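Local coordinates for ER-derived vesicles protein ERV41 (Saccharomyces cerevisiae, PDB 3ZLC) that travels in COPII-coated vesicles from the endoplasmic reticulum and is required for efficient transport of a subset of secretory proteins to the Golgi, at residues Asp18-Asn23 with Ile123-Val128; Ser129-Ile134 with Phe235-Phe240; Val190-Val195 with Asn215-Leu220. All coordinates share one frame; numbering follows the deposited sequence.

Contact 1. Residues Asp18-Asn23 with Ile123-Val128; sequences DTVQIN and IPVNRV
Val20 and Val125 sit opposite one another on neighbouring antiparallel strands of the lumenal domain, their side chains side by side on one face, and their backbones form a hydrogen-bonded pair: Val20 N donates to Val125 O, and Val125 N to Val20 O at 2.9 Å. The next such pair is tighter, with Ile22 N 2.7 Å from Ile123 O and Ile123 N returning a bond to Ile22 O. Past the strand end, Arg127 N gives a nearly straight bond (175°) to Asp18 O, carrying the pairing into the inverse gamma turn centred on Arg127.

The apolar contacts gather on the face that bears Val20, Ile22, Ile123 and Val125. Val20 CG1 lies 3.8 Å from Val125 CG2. That same Val125 methyl sits between its own backbone N and carbonyl carbon, where it also meets Ile22 CD1 at 3.8 Å, the Ile22 and Val125 side chains crossing at about a right angle. Beta-branched residues suit this place, being at ease in extended backbone and presenting compact methyl surfaces.

On the other face Gln21 lies alongside Pro124. A bend at chi2 (-76°) swings CD toward the proline, and from there Gln21 OE1 meets Pro124 CB at 3.2 Å; a proline costs this pairing no bond, since in a non-hydrogen-bonded pair its nitrogen is not asked to donate to strand 19-28.

Arg127, extended from CG to NE, makes the polar contacts of the turn. Its NH1 passes Val20 CG2 at 3.8 Å and donates to a water, 2.9 Å away, that in turn donates to Thr19 O, while NH2 is held by Asn210.

Strand 156-163 flanks strand 19-28 on its other edge, and the valine-isoleucine face packs on Tyr238 and Phe240 of strand 233-240 and Val39 of strand 35-41.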
loop_
_atom_site.group_PDB
_atom_site.type_symbol
_atom_site.label_atom_id
_atom_site.label_comp_id
_atom_site.label_asym_id
_atom_site.label_seq_id
_atom_site.Cartn_x
_atom_site.Cartn_y
_atom_site.Cartn_z
ATOM N N ASP A 18 -11.708 -18.322 0.993
ATOM C CA ASP A 18 -10.368 -18.805 0.646
ATOM C C ASP A 18 -9.472 -17.696 0.111
ATOM O O ASP A 18 -8.246 -17.718 0.301
ATOM C CB ASP A 18 -10.451 -19.932 -0.393
ATOM C CG ASP A 18 -11.184 -21.153 0.129
ATOM O OD1 ASP A 18 -11.137 -21.393 1.356
ATOM O OD2 ASP A 18 -11.807 -21.871 -0.692
ATOM N N THR A 19 -10.082 -16.731 -0.573
ATOM C CA THR A 19 -9.321 -15.653 -1.206
ATOM C C THR A 19 -9.884 -14.284 -0.839
ATOM O O THR A 19 -11.017 -14.176 -0.353
ATOM C CB THR A 19 -9.321 -15.779 -2.745
ATOM O OG1 THR A 19 -10.663 -15.643 -3.222
ATOM C CG2 THR A 19 -8.769 -17.132 -3.186
ATOM N N VAL A 20 -9.081 -13.248 -1.078
ATOM C CA VAL A 20 -9.502 -11.865 -0.882
ATOM C C VAL A 20 -8.774 -10.991 -1.897
ATOM O O VAL A 20 -7.642 -11.306 -2.284
ATOM C CB VAL A 20 -9.204 -11.387 0.561
ATOM C CG1 VAL A 20 -7.685 -11.341 0.817
ATOM C CG2 VAL A 20 -9.859 -10.020 0.834
ATOM N N GLN A 21 -9.422 -9.927 -2.371
ATOM C CA GLN A 21 -8.744 -8.949 -3.235
ATOM C C GLN A 21 -8.006 -7.910 -2.403
ATOM O O GLN A 21 -8.574 -7.348 -1.468
ATOM C CB GLN A 21 -9.756 -8.207 -4.127
ATOM C CG GLN A 21 -10.545 -9.120 -5.048
ATOM C CD GLN A 21 -9.721 -9.569 -6.230
ATOM O OE1 GLN A 21 -9.739 -10.737 -6.618
ATOM N NE2 GLN A 21 -8.990 -8.636 -6.815
ATOM N N ILE A 22 -6.745 -7.646 -2.743
ATOM C CA ILE A 22 -6.050 -6.496 -2.173
ATOM C C ILE A 22 -6.113 -5.369 -3.186
ATOM O O ILE A 22 -5.661 -5.523 -4.332
ATOM C CB ILE A 22 -4.581 -6.811 -1.825
ATOM C CG1 ILE A 22 -4.520 -7.918 -0.769
ATOM C CG2 ILE A 22 -3.888 -5.565 -1.297
ATOM C CD1 ILE A 22 -3.087 -8.274 -0.300
ATOM N N ASN A 23 -6.689 -4.238 -2.780
ATOM C CA ASN A 23 -6.868 -3.110 -3.690
ATOM C C ASN A 23 -5.847 -2.048 -3.338
ATOM O O ASN A 23 -5.727 -1.660 -2.176
ATOM C CB ASN A 23 -8.275 -2.520 -3.568
ATOM C CG ASN A 23 -9.347 -3.579 -3.499
ATOM O OD1 ASN A 23 -9.550 -4.342 -4.456
ATOM N ND2 ASN A 23 -10.057 -3.630 -2.371
ATOM N N ILE A 123 -5.474 -7.187 -6.532
ATOM C CA ILE A 123 -4.788 -8.479 -6.603
ATOM C C ILE A 123 -5.490 -9.533 -5.751
ATOM O O ILE A 123 -5.585 -9.370 -4.537
ATOM C CB ILE A 123 -3.340 -8.372 -6.078
ATOM C CG1 ILE A 123 -2.599 -7.211 -6.745
ATOM C CG2 ILE A 123 -2.585 -9.693 -6.298
ATOM C CD1 ILE A 123 -1.228 -6.914 -6.129
ATOM N N PRO A 124 -5.953 -10.632 -6.379
ATOM C CA PRO A 124 -6.512 -11.738 -5.596
ATOM C C PRO A 124 -5.397 -12.517 -4.907
ATOM O O PRO A 124 -4.463 -12.976 -5.561
ATOM C CB PRO A 124 -7.196 -12.619 -6.657
ATOM C CG PRO A 124 -6.443 -12.363 -7.910
ATOM C CD PRO A 124 -5.970 -10.912 -7.828
ATOM N N VAL A 125 -5.482 -12.647 -3.592
ATOM C CA VAL A 125 -4.490 -13.434 -2.869
ATOM C C VAL A 125 -5.208 -14.464 -2.004
ATOM O O VAL A 125 -6.404 -14.320 -1.704
ATOM C CB VAL A 125 -3.566 -12.539 -1.999
ATOM C CG1 VAL A 125 -2.834 -11.519 -2.850
ATOM C CG2 VAL A 125 -4.372 -11.824 -0.901
ATOM N N ASN A 126 -4.499 -15.511 -1.609
ATOM C CA ASN A 126 -5.084 -16.449 -0.662
ATOM C C ASN A 126 -5.310 -15.686 0.626
ATOM O O ASN A 126 -4.479 -14.845 0.995
ATOM C CB ASN A 126 -4.152 -17.639 -0.423
ATOM C CG ASN A 126 -3.948 -18.478 -1.667
ATOM O OD1 ASN A 126 -4.902 -18.793 -2.377
ATOM N ND2 ASN A 126 -2.697 -18.841 -1.940
ATOM N N ARG A 127 -6.429 -15.949 1.301
ATOM C CA ARG A 127 -6.751 -15.248 2.545
ATOM C C ARG A 127 -6.022 -15.939 3.698
ATOM O O ARG A 127 -6.642 -16.582 4.564
ATOM C CB ARG A 127 -8.274 -15.217 2.774
ATOM C CG ARG A 127 -8.744 -14.211 3.840
ATOM C CD ARG A 127 -10.272 -14.260 4.092
ATOM N NE ARG A 127 -10.603 -13.449 5.270
ATOM C CZ ARG A 127 -10.965 -12.169 5.230
ATOM N NH1 ARG A 127 -11.080 -11.535 4.059
ATOM N NH2 ARG A 127 -11.216 -11.522 6.361
ATOM N N VAL A 128 -4.694 -15.837 3.674
ATOM C CA VAL A 128 -3.834 -16.378 4.730
ATOM C C VAL A 128 -2.749 -15.342 5.010
ATOM O O VAL A 128 -2.615 -14.366 4.275
ATOM C CB VAL A 128 -3.166 -17.725 4.321
ATOM C CG1 VAL A 128 -4.201 -18.826 4.153
ATOM C CG2 VAL A 128 -2.349 -17.554 3.045
HETATM O O HOH W 1 -12.207 -12.517 1.550
#

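Contact 2. Residues Ser129-Ile134 with Phe235-Phe240; sequences SGELQI and FFKYNF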
loop_
_atom_site.group_PDB
_atom_site.type_symbol
_atom_site.label_atom_id
_atom_site.label_comp_id
_atom_site.label_asym_id
_atom_site.label_seq_id
_atom_site.Cartn_x
_atom_site.Cartn_y
_atom_site.Cartn_z
ATOM N N SER A 129 -1.977 -15.542 6.073
ATOM C CA SER A 129 -0.875 -14.631 6.371
ATOM C C SER A 129 0.064 -14.504 5.156
ATOM O O SER A 129 0.541 -15.498 4.620
ATOM C CB SER A 129 -0.094 -15.122 7.591
ATOM O OG SER A 129 0.969 -14.233 7.877
ATOM N N GLY A 130 0.309 -13.282 4.705
ATOM C CA GLY A 130 1.175 -13.099 3.551
ATOM C C GLY A 130 1.750 -11.704 3.513
ATOM O O GLY A 130 1.628 -10.948 4.481
ATOM N N GLU A 131 2.361 -11.347 2.387
ATOM C CA GLU A 131 3.025 -10.053 2.297
ATOM C C GLU A 131 3.078 -9.583 0.838
ATOM O O GLU A 131 3.336 -10.376 -0.064
ATOM C CB GLU A 131 4.424 -10.184 2.927
ATOM C CG GLU A 131 5.431 -9.108 2.579
ATOM C CD GLU A 131 6.790 -9.399 3.198
ATOM O OE1 GLU A 131 6.928 -10.431 3.889
ATOM O OE2 GLU A 131 7.720 -8.599 3.002
ATOM N N LEU A 132 2.780 -8.303 0.619
ATOM C CA LEU A 132 2.933 -7.678 -0.696
ATOM C C LEU A 132 4.165 -6.779 -0.638
ATOM O O LEU A 132 4.274 -5.946 0.266
ATOM C CB LEU A 132 1.710 -6.820 -0.989
ATOM C CG LEU A 132 1.760 -5.958 -2.243
ATOM C CD1 LEU A 132 1.679 -6.837 -3.459
ATOM C CD2 LEU A 132 0.604 -4.982 -2.220
ATOM N N GLN A 133 5.080 -6.941 -1.597
ATOM C CA GLN A 133 6.379 -6.266 -1.574
ATOM C C GLN A 133 6.589 -5.410 -2.822
ATOM O O GLN A 133 6.465 -5.900 -3.953
ATOM C CB GLN A 133 7.520 -7.309 -1.489
ATOM C CG GLN A 133 7.359 -8.352 -0.367
ATOM C CD GLN A 133 8.511 -9.345 -0.322
ATOM O OE1 GLN A 133 9.111 -9.650 -1.348
ATOM N NE2 GLN A 133 8.831 -9.839 0.871
ATOM N N ILE A 134 6.924 -4.136 -2.612
ATOM C CA ILE A 134 7.369 -3.264 -3.700
ATOM C C ILE A 134 8.859 -2.936 -3.497
ATOM O O ILE A 134 9.201 -2.205 -2.566
ATOM C CB ILE A 134 6.581 -1.944 -3.685
ATOM C CG1 ILE A 134 5.071 -2.218 -3.765
ATOM C CG2 ILE A 134 7.035 -1.025 -4.813
ATOM C CD1 ILE A 134 4.220 -0.960 -3.626
ATOM N N PHE A 235 6.716 -2.524 2.154
ATOM C CA PHE A 235 6.169 -3.859 2.416
ATOM C C PHE A 235 4.854 -3.809 3.184
ATOM O O PHE A 235 4.744 -3.137 4.217
ATOM C CB PHE A 235 7.180 -4.685 3.216
ATOM C CG PHE A 235 8.526 -4.860 2.522
ATOM C CD1 PHE A 235 9.506 -3.870 2.605
ATOM C CD2 PHE A 235 8.817 -6.022 1.819
ATOM C CE1 PHE A 235 10.749 -4.032 1.975
ATOM C CE2 PHE A 235 10.064 -6.198 1.189
ATOM C CZ PHE A 235 11.025 -5.203 1.270
ATOM N N PHE A 236 3.862 -4.538 2.691
ATOM C CA PHE A 236 2.578 -4.631 3.384
ATOM C C PHE A 236 2.413 -6.054 3.886
ATOM O O PHE A 236 2.191 -6.969 3.091
ATOM C CB PHE A 236 1.444 -4.321 2.417
ATOM C CG PHE A 236 1.488 -2.916 1.851
ATOM C CD1 PHE A 236 2.185 -2.642 0.683
ATOM C CD2 PHE A 236 0.808 -1.871 2.483
ATOM C CE1 PHE A 236 2.214 -1.342 0.140
ATOM C CE2 PHE A 236 0.832 -0.572 1.951
ATOM C CZ PHE A 236 1.536 -0.308 0.779
ATOM N N LYS A 237 2.562 -6.257 5.189
ATOM C CA LYS A 237 2.324 -7.578 5.758
ATOM C C LYS A 237 0.867 -7.647 6.163
ATOM O O LYS A 237 0.297 -6.665 6.668
ATOM C CB LYS A 237 3.223 -7.828 6.968
ATOM C CG LYS A 237 4.706 -7.753 6.643
ATOM C CD LYS A 237 5.446 -8.982 7.150
ATOM C CE LYS A 237 6.946 -8.862 6.895
ATOM N NZ LYS A 237 7.703 -10.069 7.347
ATOM N N TYR A 238 0.235 -8.785 5.905
ATOM C CA TYR A 238 -1.172 -8.898 6.275
ATOM C C TYR A 238 -1.490 -10.236 6.915
ATOM O O TYR A 238 -0.909 -11.266 6.571
ATOM C CB TYR A 238 -2.090 -8.628 5.066
ATOM C CG TYR A 238 -1.687 -9.381 3.812
ATOM C CD1 TYR A 238 -2.101 -10.692 3.615
ATOM C CD2 TYR A 238 -0.902 -8.783 2.826
ATOM C CE1 TYR A 238 -1.760 -11.390 2.480
ATOM C CE2 TYR A 238 -0.544 -9.492 1.668
ATOM C CZ TYR A 238 -0.980 -10.794 1.508
ATOM O OH TYR A 238 -0.647 -11.539 0.387
ATOM N N ASN A 239 -2.392 -10.203 7.885
ATOM C CA ASN A 239 -2.943 -11.430 8.434
ATOM C C ASN A 239 -4.430 -11.219 8.673
ATOM O O ASN A 239 -4.898 -10.076 8.765
ATOM C CB ASN A 239 -2.249 -11.825 9.731
ATOM C CG ASN A 239 -2.311 -13.311 9.973
ATOM O OD1 ASN A 239 -3.176 -14.005 9.407
ATOM N ND2 ASN A 239 -1.398 -13.823 10.796
ATOM N N PHE A 240 -5.168 -12.315 8.784
ATOM C CA PHE A 240 -6.624 -12.238 8.857
ATOM C C PHE A 240 -7.102 -12.808 10.175
ATOM O O PHE A 240 -6.793 -13.948 10.522
ATOM C CB PHE A 240 -7.239 -12.971 7.654
ATOM C CG PHE A 240 -6.758 -12.419 6.329
ATOM C CD1 PHE A 240 -7.407 -11.350 5.737
ATOM C CD2 PHE A 240 -5.619 -12.946 5.709
ATOM C CE1 PHE A 240 -6.950 -10.816 4.523
ATOM C CE2 PHE A 240 -5.150 -12.412 4.500
ATOM C CZ PHE A 240 -5.821 -11.350 3.908
#
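The Tyr238 ring lies across the backbone of Gly130, whose O stands 3.6 Å above the ring plane over its centre. The Tyr238 CG, set between the backbone N and carbonyl carbon (chi1 48°), starts the ring back over the neighbouring strand. Glycine suits this position because a side chain there would run into the phenol. The Phe235 ring takes Gln133 at its edge, Gln133 CG lying 3.5 Å from Phe235 CD2 and the amide plane almost perpendicular to the ring. Phe236 has Leu132 O and Ile134 CD1 at its edge.

Beside Phe235, Glu131 extends its carboxylate so that OE2 approaches the ring's CD2 obliquely. The same oxygen accepts a 2.7 Å bond from Gln133 NE2 of its own strand, the donor standing above the carboxylate plane. Glu131 OE1 faces Lys237 NZ in a salt bridge of 3.6 Å, the two side chains running alongside each other; a long, weak ion pair with Arg40 adds a second positive charge. Both would probably stabilise the buried carboxylate.

The backbones meet in paired bonds, Gly130 with Tyr238 and Leu132 with Phe236, where Phe236 N lies 2.8 Å from Leu132 O.

Strand 35-41 continues the sheet beyond strand 130-136, and strand 188-200 runs parallel to strand 233-240 on its far edge. The face carrying Leu132, Phe236 and Tyr238 packs against strand 19-28, where Met24, Ile26 and Ile22 lie, and Phe161 of the adjacent strand 156-163 stacks on Phe236.

Contact 3. Residues Val190-Val195 with Asn215-Leu220; sequences VYYTSV and NDYRYL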
loop_
_atom_site.group_PDB
_atom_site.type_symbol
_atom_site.label_atom_id
_atom_site.label_comp_id
_atom_site.label_asym_id
_atom_site.label_seq_id
_atom_site.Cartn_x
_atom_site.Cartn_y
_atom_site.Cartn_z
ATOM N N VAL A 190 7.532 -0.758 6.407
ATOM C CA VAL A 190 6.786 -2.006 6.588
ATOM C C VAL A 190 5.488 -1.702 7.310
ATOM O O VAL A 190 5.502 -1.084 8.381
ATOM C CB VAL A 190 7.588 -3.040 7.401
ATOM C CG1 VAL A 190 6.841 -4.387 7.434
ATOM C CG2 VAL A 190 8.977 -3.238 6.787
ATOM N N TYR A 191 4.372 -2.107 6.715
ATOM C CA TYR A 191 3.088 -1.970 7.375
ATOM C C TYR A 191 2.553 -3.350 7.758
ATOM O O TYR A 191 2.460 -4.254 6.906
ATOM C CB TYR A 191 2.099 -1.284 6.448
ATOM C CG TYR A 191 2.503 0.100 5.964
ATOM C CD1 TYR A 191 2.235 1.234 6.732
ATOM C CD2 TYR A 191 3.113 0.277 4.731
ATOM C CE1 TYR A 191 2.579 2.516 6.283
ATOM C CE2 TYR A 191 3.460 1.551 4.270
ATOM C CZ TYR A 191 3.177 2.667 5.053
ATOM O OH TYR A 191 3.519 3.931 4.606
ATOM N N TYR A 192 2.206 -3.513 9.032
ATOM C CA TYR A 192 1.585 -4.750 9.509
ATOM C C TYR A 192 0.098 -4.551 9.688
ATOM O O TYR A 192 -0.340 -3.905 10.648
ATOM C CB TYR A 192 2.186 -5.167 10.847
ATOM C CG TYR A 192 3.618 -5.622 10.737
ATOM C CD1 TYR A 192 4.664 -4.711 10.825
ATOM C CD2 TYR A 192 3.927 -6.969 10.544
ATOM C CE1 TYR A 192 5.989 -5.129 10.721
ATOM C CE2 TYR A 192 5.247 -7.394 10.446
ATOM C CZ TYR A 192 6.265 -6.467 10.531
ATOM O OH TYR A 192 7.570 -6.880 10.423
ATOM N N THR A 193 -0.682 -5.130 8.784
ATOM C CA THR A 193 -2.127 -4.893 8.777
ATOM C C THR A 193 -2.854 -6.128 9.275
ATOM O O THR A 193 -2.527 -7.252 8.871
ATOM C CB THR A 193 -2.646 -4.547 7.365
ATOM O OG1 THR A 193 -2.424 -5.656 6.472
ATOM C CG2 THR A 193 -1.962 -3.280 6.843
ATOM N N SER A 194 -3.826 -5.933 10.162
ATOM C CA SER A 194 -4.580 -7.064 10.706
ATOM C C SER A 194 -6.021 -6.873 10.263
ATOM O O SER A 194 -6.672 -5.874 10.616
ATOM C CB SER A 194 -4.486 -7.096 12.230
ATOM O OG SER A 194 -5.150 -8.244 12.768
ATOM N N VAL A 195 -6.520 -7.836 9.492
ATOM C CA VAL A 195 -7.740 -7.670 8.717
ATOM C C VAL A 195 -8.906 -8.401 9.382
ATOM O O VAL A 195 -8.793 -9.580 9.740
ATOM C CB VAL A 195 -7.515 -8.194 7.267
ATOM C CG1 VAL A 195 -8.741 -7.941 6.384
ATOM C CG2 VAL A 195 -6.289 -7.511 6.647
ATOM N N ASN A 215 0.052 -1.444 12.375
ATOM C CA ASN A 215 1.177 -0.844 13.087
ATOM C C ASN A 215 2.331 -0.735 12.075
ATOM O O ASN A 215 2.364 -1.498 11.090
ATOM C CB ASN A 215 1.508 -1.558 14.422
ATOM C CG ASN A 215 1.888 -3.027 14.255
ATOM O OD1 ASN A 215 2.994 -3.345 13.813
ATOM N ND2 ASN A 215 0.992 -3.928 14.654
ATOM N N ASP A 216 3.209 0.252 12.261
ATOM C CA ASP A 216 4.127 0.694 11.199
ATOM C C ASP A 216 5.571 0.591 11.641
ATOM O O ASP A 216 5.899 0.974 12.768
ATOM C CB ASP A 216 3.919 2.185 10.888
ATOM C CG ASP A 216 2.568 2.497 10.310
ATOM O OD1 ASP A 216 1.733 1.588 10.145
ATOM O OD2 ASP A 216 2.352 3.689 10.028
ATOM N N TYR A 217 6.437 0.133 10.742
ATOM C CA TYR A 217 7.881 0.092 11.014
ATOM C C TYR A 217 8.658 0.800 9.900
ATOM O O TYR A 217 8.187 0.878 8.758
ATOM C CB TYR A 217 8.366 -1.361 11.142
ATOM C CG TYR A 217 8.054 -2.022 12.471
ATOM C CD1 TYR A 217 6.760 -2.449 12.779
ATOM C CD2 TYR A 217 9.056 -2.228 13.413
ATOM C CE1 TYR A 217 6.478 -3.064 14.009
ATOM C CE2 TYR A 217 8.790 -2.843 14.629
ATOM C CZ TYR A 217 7.500 -3.261 14.917
ATOM O OH TYR A 217 7.236 -3.863 16.135
ATOM N N ARG A 218 9.836 1.335 10.237
ATOM C CA ARG A 218 10.719 1.940 9.243
ATOM C C ARG A 218 12.129 1.469 9.532
ATOM O O ARG A 218 12.497 1.329 10.696
ATOM C CB ARG A 218 10.682 3.464 9.329
ATOM C CG ARG A 218 9.559 4.097 8.558
ATOM C CD ARG A 218 9.639 5.612 8.637
ATOM N NE ARG A 218 9.546 6.080 10.014
ATOM C CZ ARG A 218 8.416 6.108 10.714
ATOM N NH1 ARG A 218 7.279 5.686 10.168
ATOM N NH2 ARG A 218 8.421 6.553 11.963
ATOM N N TYR A 219 12.911 1.214 8.484
ATOM C CA TYR A 219 14.308 0.806 8.661
ATOM C C TYR A 219 15.197 1.624 7.740
ATOM O O TYR A 219 14.918 1.737 6.544
ATOM C CB TYR A 219 14.485 -0.684 8.333
ATOM C CG TYR A 219 13.676 -1.605 9.216
ATOM C CD1 TYR A 219 14.136 -1.973 10.477
ATOM C CD2 TYR A 219 12.453 -2.101 8.793
ATOM C CE1 TYR A 219 13.387 -2.809 11.299
ATOM C CE2 TYR A 219 11.692 -2.943 9.607
ATOM C CZ TYR A 219 12.167 -3.290 10.855
ATOM O OH TYR A 219 11.429 -4.123 11.667
ATOM N N LEU A 220 16.268 2.186 8.284
ATOM C CA LEU A 220 17.226 2.946 7.479
ATOM C C LEU A 220 17.994 1.977 6.591
ATOM O O LEU A 220 18.186 0.818 6.974
ATOM C CB LEU A 220 18.207 3.699 8.375
ATOM C CG LEU A 220 17.671 4.692 9.411
ATOM C CD1 LEU A 220 16.574 5.557 8.823
ATOM C CD2 LEU A 220 17.193 3.993 10.687
#
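Tyr192 and Tyr217 set their rings obliquely to each other, planes at 74° and centroids 5.4 Å apart. They touch through Tyr192 CE1 and Tyr217 CD1, 3.5 Å apart. Asn215 joins them: chi1 sets its CG between the backbone N and carbonyl carbon, leaning the amide toward the tyrosines, and Asn215 OD1 then lies 3.6 Å from Tyr192 CB and in the plane of the Tyr217 ring, at its edge. Its amide is turned by 22° from the Tyr192 ring. Tyrosine suits a partly exposed face, its ring giving apolar contact and its hydroxyl tolerating water. An alanine in place of Tyr192 would probably leave Tyr217 CD1 without its aromatic neighbour, open a gap beside it and let that ring turn more freely.

Farther along the same face, Val190 meets Tyr219 at the ring edge, Val190 CG2 lying 3.9 Å from Tyr219 CE2. On the reverse face, Asp216 OD1 stands at the edge of the Tyr191 ring, 3.5 Å from Tyr191 CD1, the carboxylate and ring planes 86° apart. The hydroxyl at the far end of that buried residue's ring is bonded to His156 and Gln179.

Beneath the side chains two hydrogen-bonded pairs fix the register. Val190 N donates almost straight to Tyr217 O, and Tyr217 N returns a bond of 2.8 Å to Val190 O; Tyr192 and Asn215 exchange a second pair.

Such reciprocal bonding belongs to the long antiparallel beta hairpin of strands 188-200 and 209-219, whose first strand also runs parallel to strand 233-240 within the larger sheet of this lumenal domain.

Overall arrangement
Contacts 2 and 3 belong to one sheet and are joined where strands 188-200 and 233-240 run as neighbours, Tyr191 probably bonding through its backbone to Phe235 and Lys237. Contact 1 lies in the other sheet, yet its apolar face meets contact 2 directly, Ile22 against Tyr238 and Val20 against Phe240, so the two sheets share a hydrophobic interior. Contact 2 is the nearest of the three to the centre of the chain and combines aromatics with a buried glutamate paired to a partly exposed lysine. Contact 1 divides between buried aliphatics on one face and more exposed polar groups on the other and at the strand end, whereas contact 3 sets tyrosines and an asparagine on a more exposed surface.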